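Local coordinates for protein alkaline phosphatase D (Bacillus subtilis, PDB 2YEQ) that hydrolyses phosphate monoesters to an alcohol and phosphate and is a phosphodiesterase with an iron- and calcium-containing active site, at residues 18-30 and 72-84. Numbering follows the deposited sequence.
With EDO (1,2-ethanediol), chain R; EDO (1,2-ethanediol), chain I.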
ATOM      1  N   PRO A  18      -8.057   4.229 -12.286  1.00 19.98           N
ATOM      2  CA  PRO A  18      -9.084   4.982 -12.999  1.00 20.54           C
ATOM      3  C   PRO A  18      -8.516   6.233 -13.602  1.00 23.92           C
ATOM      4  O   PRO A  18      -7.622   6.854 -12.993  1.00 23.38           O
ATOM      5  CB  PRO A  18     -10.105   5.332 -11.896  1.00 21.44           C
ATOM      6  CG  PRO A  18      -9.335   5.359 -10.677  1.00 21.64           C
ATOM      7  CD  PRO A  18      -8.280   4.267 -10.837  1.00 18.92           C
ATOM      8  N   LEU A  19      -9.003   6.563 -14.804  1.00 24.20           N
ATOM      9  CA  LEU A  19      -8.795   7.852 -15.448  1.00 23.33           C
ATOM     10  C   LEU A  19     -10.186   8.463 -15.698  1.00 24.59           C
ATOM     11  O   LEU A  19     -11.199   7.895 -15.300  1.00 21.99           O
ATOM     12  CB  LEU A  19      -8.026   7.701 -16.757  1.00 25.24           C
ATOM     13  CG  LEU A  19      -6.564   7.218 -16.627  1.00 27.19           C
ATOM     14  CD1 LEU A  19      -5.947   6.963 -17.995  1.00 28.35           C
ATOM     15  CD2 LEU A  19      -5.720   8.189 -15.805  1.00 28.06           C
ATOM     16  N   SER A  20     -10.256   9.612 -16.356  1.00 25.38           N
ATOM     17  CA  SER A  20     -11.557  10.272 -16.528  1.00 27.93           C
ATOM     18  C   SER A  20     -12.457   9.573 -17.540  1.00 29.44           C
ATOM     19  O   SER A  20     -13.660   9.776 -17.521  1.00 29.56           O
ATOM     20  CB  SER A  20     -11.390  11.761 -16.868  1.00 25.70           C
ATOM     21  OG  SER A  20     -10.799  11.943 -18.119  1.00 28.24           O
ATOM     22  N   ASP A  21     -11.895   8.733 -18.400  1.00 28.01           N
ATOM     23  CA  ASP A  21     -12.676   8.078 -19.452  1.00 29.35           C
ATOM     24  C   ASP A  21     -12.521   6.550 -19.510  1.00 28.59           C
ATOM     25  O   ASP A  21     -12.971   5.922 -20.471  1.00 31.10           O
ATOM     26  CB  ASP A  21     -12.259   8.656 -20.807  1.00 33.48           C
ATOM     27  CG  ASP A  21     -10.841   8.253 -21.201  1.00 39.92           C
ATOM     28  OD1 ASP A  21      -9.964   8.156 -20.307  1.00 42.70           O
ATOM     29  OD2 ASP A  21     -10.599   8.006 -22.402  1.00 46.74           O
ATOM     30  N   SER A  22     -11.862   5.962 -18.519  1.00 27.21           N
ATOM     31  CA  SER A  22     -11.573   4.525 -18.534  1.00 25.18           C
ATOM     32  C   SER A  22     -11.163   4.070 -17.166  1.00 24.82           C
ATOM     33  O   SER A  22     -10.839   4.892 -16.296  1.00 24.21           O
ATOM     34  CB  SER A  22     -10.449   4.196 -19.519  1.00 26.90           C
ATOM     35  OG  SER A  22      -9.241   4.829 -19.157  1.00 28.33           O
ATOM     36  N   VAL A  23     -11.168   2.751 -16.984  1.00 24.13           N
ATOM     37  CA  VAL A  23     -10.744   2.129 -15.749  1.00 22.99           C
ATOM     38  C   VAL A  23     -10.253   0.722 -16.099  1.00 23.70           C
ATOM     39  O   VAL A  23     -10.668   0.157 -17.112  1.00 24.57           O
ATOM     40  CB  VAL A  23     -11.911   2.059 -14.748  1.00 25.80           C
ATOM     41  CG1 VAL A  23     -13.035   1.143 -15.280  1.00 24.13           C
ATOM     42  CG2 VAL A  23     -11.418   1.570 -13.381  1.00 24.99           C
ATOM     43  N   VAL A  24      -9.358   0.171 -15.292  1.00 22.82           N
ATOM     44  CA  VAL A  24      -8.931  -1.216 -15.472  1.00 20.66           C
ATOM     45  C   VAL A  24      -9.899  -2.125 -14.717  1.00 20.23           C
ATOM     46  O   VAL A  24     -10.248  -1.857 -13.555  1.00 22.28           O
ATOM     47  CB  VAL A  24      -7.497  -1.464 -14.966  1.00 20.14           C
ATOM     48  CG1 VAL A  24      -7.146  -2.948 -15.085  1.00 18.11           C
ATOM     49  CG2 VAL A  24      -6.479  -0.617 -15.747  1.00 19.78           C
ATOM     50  N   LEU A  25     -10.322  -3.194 -15.382  1.00 19.64           N
ATOM     51  CA  LEU A  25     -11.100  -4.264 -14.768  1.00 19.31           C
ATOM     52  C   LEU A  25     -10.231  -5.511 -14.697  1.00 18.27           C
ATOM     53  O   LEU A  25      -9.557  -5.845 -15.663  1.00 21.00           O
ATOM     54  CB  LEU A  25     -12.352  -4.554 -15.599  1.00 21.32           C
ATOM     55  CG  LEU A  25     -13.206  -3.364 -16.057  1.00 22.81           C
ATOM     56  CD1 LEU A  25     -14.400  -3.868 -16.898  1.00 24.35           C
ATOM     57  CD2 LEU A  25     -13.689  -2.543 -14.859  1.00 21.67           C
ATOM     58  N   TRP A  26     -10.291  -6.220 -13.576  1.00 17.09           N
ATOM     59  CA  TRP A  26      -9.447  -7.364 -13.331  1.00 18.37           C
ATOM     60  C   TRP A  26     -10.263  -8.558 -12.856  1.00 17.99           C
ATOM     61  O   TRP A  26     -11.210  -8.422 -12.076  1.00 17.32           O
ATOM     62  CB  TRP A  26      -8.392  -7.028 -12.259  1.00 17.91           C
ATOM     63  CG  TRP A  26      -7.531  -8.196 -11.864  1.00 17.04           C
ATOM     64  CD1 TRP A  26      -6.324  -8.543 -12.403  1.00 15.74           C
ATOM     65  CD2 TRP A  26      -7.814  -9.179 -10.853  1.00 17.06           C
ATOM     66  NE1 TRP A  26      -5.850  -9.684 -11.802  1.00 16.97           N
ATOM     67  CE2 TRP A  26      -6.741 -10.098 -10.854  1.00 15.78           C
ATOM     68  CE3 TRP A  26      -8.877  -9.384  -9.956  1.00 16.84           C
ATOM     69  CZ2 TRP A  26      -6.686 -11.182  -9.993  1.00 16.80           C
ATOM     70  CZ3 TRP A  26      -8.829 -10.495  -9.117  1.00 15.96           C
ATOM     71  CH2 TRP A  26      -7.730 -11.373  -9.138  1.00 17.14           C
ATOM     72  N   THR A  27      -9.869  -9.734 -13.328  1.00 17.27           N
ATOM     73  CA  THR A  27     -10.186 -10.957 -12.629  1.00 17.00           C
ATOM     74  C   THR A  27      -9.133 -12.003 -12.994  1.00 17.11           C
ATOM     75  O   THR A  27      -8.178 -11.700 -13.716  1.00 18.00           O
ATOM     76  CB  THR A  27     -11.618 -11.439 -12.929  1.00 17.75           C
ATOM     77  OG1 THR A  27     -11.968 -12.438 -11.967  1.00 17.77           O
ATOM     78  CG2 THR A  27     -11.758 -11.958 -14.380  1.00 16.44           C
ATOM     79  N   ARG A  28      -9.311 -13.203 -12.471  1.00 16.65           N
ATOM     80  CA  ARG A  28      -8.437 -14.322 -12.753  1.00 18.56           C
ATOM     81  C   ARG A  28      -9.285 -15.591 -12.682  1.00 19.09           C
ATOM     82  O   ARG A  28     -10.092 -15.779 -11.731  1.00 19.62           O
ATOM     83  CB  ARG A  28      -7.291 -14.411 -11.740  1.00 19.66           C
ATOM     84  CG  ARG A  28      -6.368 -15.659 -11.979  1.00 19.38           C
ATOM     85  CD  ARG A  28      -5.130 -15.711 -11.116  1.00 19.84           C
ATOM     86  NE  ARG A  28      -4.553 -17.039 -11.296  1.00 19.41           N
ATOM     87  CZ  ARG A  28      -3.897 -17.751 -10.399  1.00 20.68           C
ATOM     88  NH1 ARG A  28      -3.604 -17.276  -9.201  1.00 19.02           N
ATOM     89  NH2 ARG A  28      -3.495 -18.981 -10.739  1.00 21.68           N
ATOM     90  N   LEU A  29      -9.085 -16.470 -13.659  1.00 18.55           N
ATOM     91  CA  LEU A  29      -9.694 -17.812 -13.638  1.00 17.85           C
ATOM     92  C   LEU A  29      -8.804 -18.768 -12.861  1.00 19.96           C
ATOM     93  O   LEU A  29      -7.709 -19.107 -13.320  1.00 21.49           O
ATOM     94  CB  LEU A  29      -9.904 -18.341 -15.053  1.00 17.39           C
ATOM     95  CG  LEU A  29     -10.579 -17.375 -16.017  1.00 19.63           C
ATOM     96  CD1 LEU A  29     -10.777 -18.029 -17.411  1.00 19.79           C
ATOM     97  CD2 LEU A  29     -11.914 -16.911 -15.418  1.00 18.53           C
ATOM     98  N   ALA A  30      -9.283 -19.192 -11.686  1.00 19.48           N
ATOM     99  CA  ALA A  30      -8.526 -20.025 -10.764  1.00 21.20           C
ATOM    100  C   ALA A  30      -9.440 -20.971  -9.954  1.00 21.89           C
ATOM    101  O   ALA A  30      -9.527 -20.852  -8.729  1.00 23.45           O
ATOM    102  CB  ALA A  30      -7.704 -19.120  -9.811  1.00 20.42           C
ATOM    103  N   ALA A  72      -1.280 -16.737 -15.924  1.00 19.73           N
ATOM    104  CA  ALA A  72      -2.091 -17.432 -14.919  1.00 20.00           C
ATOM    105  C   ALA A  72      -3.609 -17.246 -15.135  1.00 18.34           C
ATOM    106  O   ALA A  72      -4.399 -17.271 -14.184  1.00 18.28           O
ATOM    107  CB  ALA A  72      -1.681 -17.016 -13.501  1.00 18.94           C
ATOM    108  N   HIS A  73      -3.995 -17.091 -16.394  1.00 17.92           N
ATOM    109  CA  HIS A  73      -5.384 -16.854 -16.808  1.00 19.22           C
ATOM    110  C   HIS A  73      -5.988 -15.631 -16.095  1.00 21.76           C
ATOM    111  O   HIS A  73      -7.205 -15.568 -15.819  1.00 19.30           O
ATOM    112  CB  HIS A  73      -6.251 -18.113 -16.598  1.00 21.36           C
ATOM    113  CG  HIS A  73      -5.935 -19.222 -17.549  1.00 21.86           C
ATOM    114  ND1 HIS A  73      -5.030 -20.216 -17.255  1.00 23.51           N
ATOM    115  CD2 HIS A  73      -6.409 -19.494 -18.785  1.00 21.47           C
ATOM    116  CE1 HIS A  73      -4.971 -21.066 -18.265  1.00 23.11           C
ATOM    117  NE2 HIS A  73      -5.789 -20.645 -19.212  1.00 23.44           N
ATOM    118  N   SER A  74      -5.135 -14.647 -15.818  1.00 20.77           N
ATOM    119  CA  SER A  74      -5.609 -13.364 -15.351  1.00 20.20           C
ATOM    120  C   SER A  74      -6.234 -12.610 -16.520  1.00 23.11           C
ATOM    121  O   SER A  74      -6.012 -12.904 -17.713  1.00 22.92           O
ATOM    122  CB  SER A  74      -4.473 -12.559 -14.732  1.00 22.06           C
ATOM    123  OG  SER A  74      -3.472 -12.285 -15.694  1.00 23.51           O
ATOM    124  N   VAL A  75      -7.062 -11.637 -16.174  1.00 21.96           N
ATOM    125  CA  VAL A  75      -7.711 -10.806 -17.159  1.00 22.01           C
ATOM    126  C   VAL A  75      -7.506  -9.340 -16.766  1.00 21.39           C
ATOM    127  O   VAL A  75      -7.802  -8.952 -15.634  1.00 21.04           O
ATOM    128  CB  VAL A  75      -9.230 -11.131 -17.242  1.00 24.49           C
ATOM    129  CG1 VAL A  75      -9.919 -10.176 -18.188  1.00 23.99           C
ATOM    130  CG2 VAL A  75      -9.448 -12.602 -17.666  1.00 25.04           C
ATOM    131  N   HIS A  76      -6.974  -8.551 -17.683  1.00 19.09           N
ATOM    132  CA  HIS A  76      -6.869  -7.098 -17.509  1.00 21.41           C
ATOM    133  C   HIS A  76      -7.563  -6.447 -18.680  1.00 22.77           C
ATOM    134  O   HIS A  76      -7.177  -6.675 -19.819  1.00 27.86           O
ATOM    135  CB  HIS A  76      -5.411  -6.634 -17.513  1.00 20.19           C
ATOM    136  CG  HIS A  76      -4.615  -7.131 -16.350  1.00 19.16           C
ATOM    137  ND1 HIS A  76      -4.179  -8.432 -16.254  1.00 19.14           N
ATOM    138  CD2 HIS A  76      -4.180  -6.501 -15.239  1.00 17.25           C
ATOM    139  CE1 HIS A  76      -3.519  -8.581 -15.119  1.00 21.32           C
ATOM    140  NE2 HIS A  76      -3.507  -7.422 -14.486  1.00 19.45           N
ATOM    141  N   VAL A  77      -8.589  -5.649 -18.402  1.00 22.38           N
ATOM    142  CA  VAL A  77      -9.368  -4.984 -19.435  1.00 24.16           C
ATOM    143  C   VAL A  77      -9.240  -3.494 -19.176  1.00 24.89           C
ATOM    144  O   VAL A  77      -9.438  -3.045 -18.063  1.00 26.32           O
ATOM    145  CB  VAL A  77     -10.885  -5.376 -19.348  1.00 27.68           C
ATOM    146  CG1 VAL A  77     -11.743  -4.476 -20.241  1.00 26.49           C
ATOM    147  CG2 VAL A  77     -11.108  -6.858 -19.680  1.00 28.01           C
ATOM    148  N   GLU A  78      -8.910  -2.722 -20.196  1.00 27.50           N
ATOM    149  CA  GLU A  78      -8.944  -1.274 -20.065  1.00 28.23           C
ATOM    150  C   GLU A  78     -10.243  -0.787 -20.727  1.00 29.90           C
ATOM    151  O   GLU A  78     -10.305  -0.584 -21.932  1.00 30.15           O
ATOM    152  CB  GLU A  78      -7.673  -0.640 -20.645  1.00 30.56           C
ATOM    153  CG  GLU A  78      -6.476  -0.880 -19.696  1.00 35.59           C
ATOM    154  CD  GLU A  78      -5.144  -0.372 -20.235  1.00 39.19           C
ATOM    155  OE1 GLU A  78      -5.091   0.792 -20.704  1.00 44.65           O
ATOM    156  OE2 GLU A  78      -4.158  -1.141 -20.176  1.00 35.37           O
ATOM    157  N   ALA A  79     -11.293  -0.676 -19.918  1.00 27.11           N
ATOM    158  CA  ALA A  79     -12.624  -0.338 -20.409  1.00 28.42           C
ATOM    159  C   ALA A  79     -12.627   1.156 -20.633  1.00 30.41           C
ATOM    160  O   ALA A  79     -12.530   1.927 -19.683  1.00 29.35           O
ATOM    161  CB  ALA A  79     -13.666  -0.722 -19.400  1.00 26.95           C
ATOM    162  N   ASP A  80     -12.711   1.565 -21.889  1.00 31.34           N
ATOM    163  CA  ASP A  80     -12.681   2.979 -22.224  1.00 32.48           C
ATOM    164  C   ASP A  80     -14.033   3.437 -22.782  1.00 33.56           C
ATOM    165  O   ASP A  80     -14.999   2.680 -22.747  1.00 30.30           O
ATOM    166  CB  ASP A  80     -11.532   3.273 -23.181  1.00 35.22           C
ATOM    167  CG  ASP A  80     -11.678   2.582 -24.523  1.00 37.93           C
ATOM    168  OD1 ASP A  80     -12.676   1.864 -24.760  1.00 38.14           O
ATOM    169  OD2 ASP A  80     -10.761   2.763 -25.344  1.00 39.65           O
ATOM    170  N   GLY A  81     -14.096   4.675 -23.264  1.00 34.15           N
ATOM    171  CA  GLY A  81     -15.348   5.249 -23.758  1.00 32.89           C
ATOM    172  C   GLY A  81     -16.326   5.542 -22.637  1.00 31.37           C
ATOM    173  O   GLY A  81     -17.526   5.495 -22.845  1.00 31.53           O
ATOM    174  N   LEU A  82     -15.812   5.821 -21.438  1.00 28.29           N
ATOM    175  CA  LEU A  82     -16.657   6.083 -20.283  1.00 27.56           C
ATOM    176  C   LEU A  82     -16.758   7.579 -20.022  1.00 27.80           C
ATOM    177  O   LEU A  82     -15.983   8.367 -20.543  1.00 30.89           O
ATOM    178  CB  LEU A  82     -16.106   5.388 -19.028  1.00 28.42           C
ATOM    179  CG  LEU A  82     -15.899   3.874 -19.088  1.00 28.82           C
ATOM    180  CD1 LEU A  82     -15.326   3.345 -17.758  1.00 27.00           C
ATOM    181  CD2 LEU A  82     -17.216   3.171 -19.426  1.00 27.51           C
ATOM    182  N   GLU A  83     -17.713   7.960 -19.188  1.00 27.50           N
ATOM    183  CA  GLU A  83     -17.900   9.359 -18.817  1.00 30.14           C
ATOM    184  C   GLU A  83     -17.175   9.645 -17.507  1.00 27.31           C
ATOM    185  O   GLU A  83     -17.024   8.752 -16.683  1.00 26.78           O
ATOM    186  CB  GLU A  83     -19.391   9.664 -18.612  1.00 33.97           C
ATOM    187  CG  GLU A  83     -20.277   9.461 -19.851  1.00 39.51           C
ATOM    188  CD  GLU A  83     -21.741   9.725 -19.530  1.00 46.53           C
ATOM    189  OE1 GLU A  83     -22.098  10.919 -19.397  1.00 51.02           O
ATOM    190  OE2 GLU A  83     -22.524   8.750 -19.379  1.00 50.70           O
ATOM    191  N   PRO A  84     -16.821  10.905 -17.275  1.00 29.33           N
ATOM    192  CA  PRO A  84     -16.059  11.266 -16.070  1.00 28.64           C
ATOM    193  C   PRO A  84     -16.878  11.344 -14.795  1.00 27.46           C
ATOM    194  O   PRO A  84     -18.070  11.593 -14.822  1.00 26.56           O
ATOM    195  CB  PRO A  84     -15.467  12.618 -16.415  1.00 29.77           C
ATOM    196  CG  PRO A  84     -16.377  13.184 -17.421  1.00 33.50           C
ATOM    197  CD  PRO A  84     -16.902  12.026 -18.223  1.00 31.56           C
TER
HETATM  198  C1  EDO R 549      -4.962 -10.979 -21.498  1.00 47.95           C
HETATM  199  O1  EDO R 549      -4.268 -12.190 -21.188  1.00 52.80           O
HETATM  200  C2  EDO R 549      -6.219 -10.885 -20.643  1.00 44.52           C
HETATM  201  O2  EDO R 549      -6.458  -9.523 -20.280  1.00 40.76           O
HETATM  202  C1  EDO I 535      -3.512   5.604 -14.562  0.50 35.01           C
HETATM  203  O1  EDO I 535      -4.505   5.784 -13.540  0.50 38.32           O
HETATM  204  C2  EDO I 535      -2.289   4.907 -13.987  0.50 34.83           C
HETATM  205  O2  EDO I 535      -1.939   3.777 -14.789  0.50 32.80           O
HETATM  206  O   HOH W   1     -12.355   6.834 -23.890  1.00 36.67           O
HETATM  207  O   HOH W   2      -5.106 -20.044 -12.874  1.00 18.55           O
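Ser20 meets Pro84 through a CA-H...O contact, its O 3.2 Å from Pro84 CA. At Asp21 the backbone O accepts the N-H of Leu82, and the carboxylate is tied by one water to Gly81 N. From Val23 onward the strands run antiparallel, their axes at 170°, and Val23 forms a hydrogen-bonded pair with Ala79. Val24, on the other face, lays CG2 beside Glu78 CG. Leu25 returns to the Val23 face, pairing with Val77 (Leu25 N to Val77 O 2.8 Å) while its CD1 reaches Ala79 CB at 4.1 Å.

On the Val24 face, Trp26 CD1 sits over the His76 ring, 3.7 Å from NE2, placed there by a first torsion of 176° that sets CG opposite the main-chain nitrogen; the edge-to-face pair has its planes at 77°. Trp26 NE1 hydrogen-bonds Glu244 O, and the polar end of His76 has its main partner in Tyr243. Thr27, back on the Leu25 face, pairs with Val75 and lays CG2 alongside Val75 CB. The extended Arg28 chain, on the Trp26 face, delivers NE to a lone pair of Ala72 O (2.9 Å), while Ala72 CB lies over one guanidinium face and a water links NH2 to Ala72 O and Leu29 O. A methionine in its place would probably leave Ala72 O without its direct side-chain donor and the bridging water without its NH2 partner. Leu29 N closes the pairing on His73 O.

Strand 13-16 continues the sheet beyond strand 23-28, and the Leu25 face packs on strands 44-51 and 87-94, consistent with the immunoglobulin-like beta sandwich expected of the PhoD N-terminal domain.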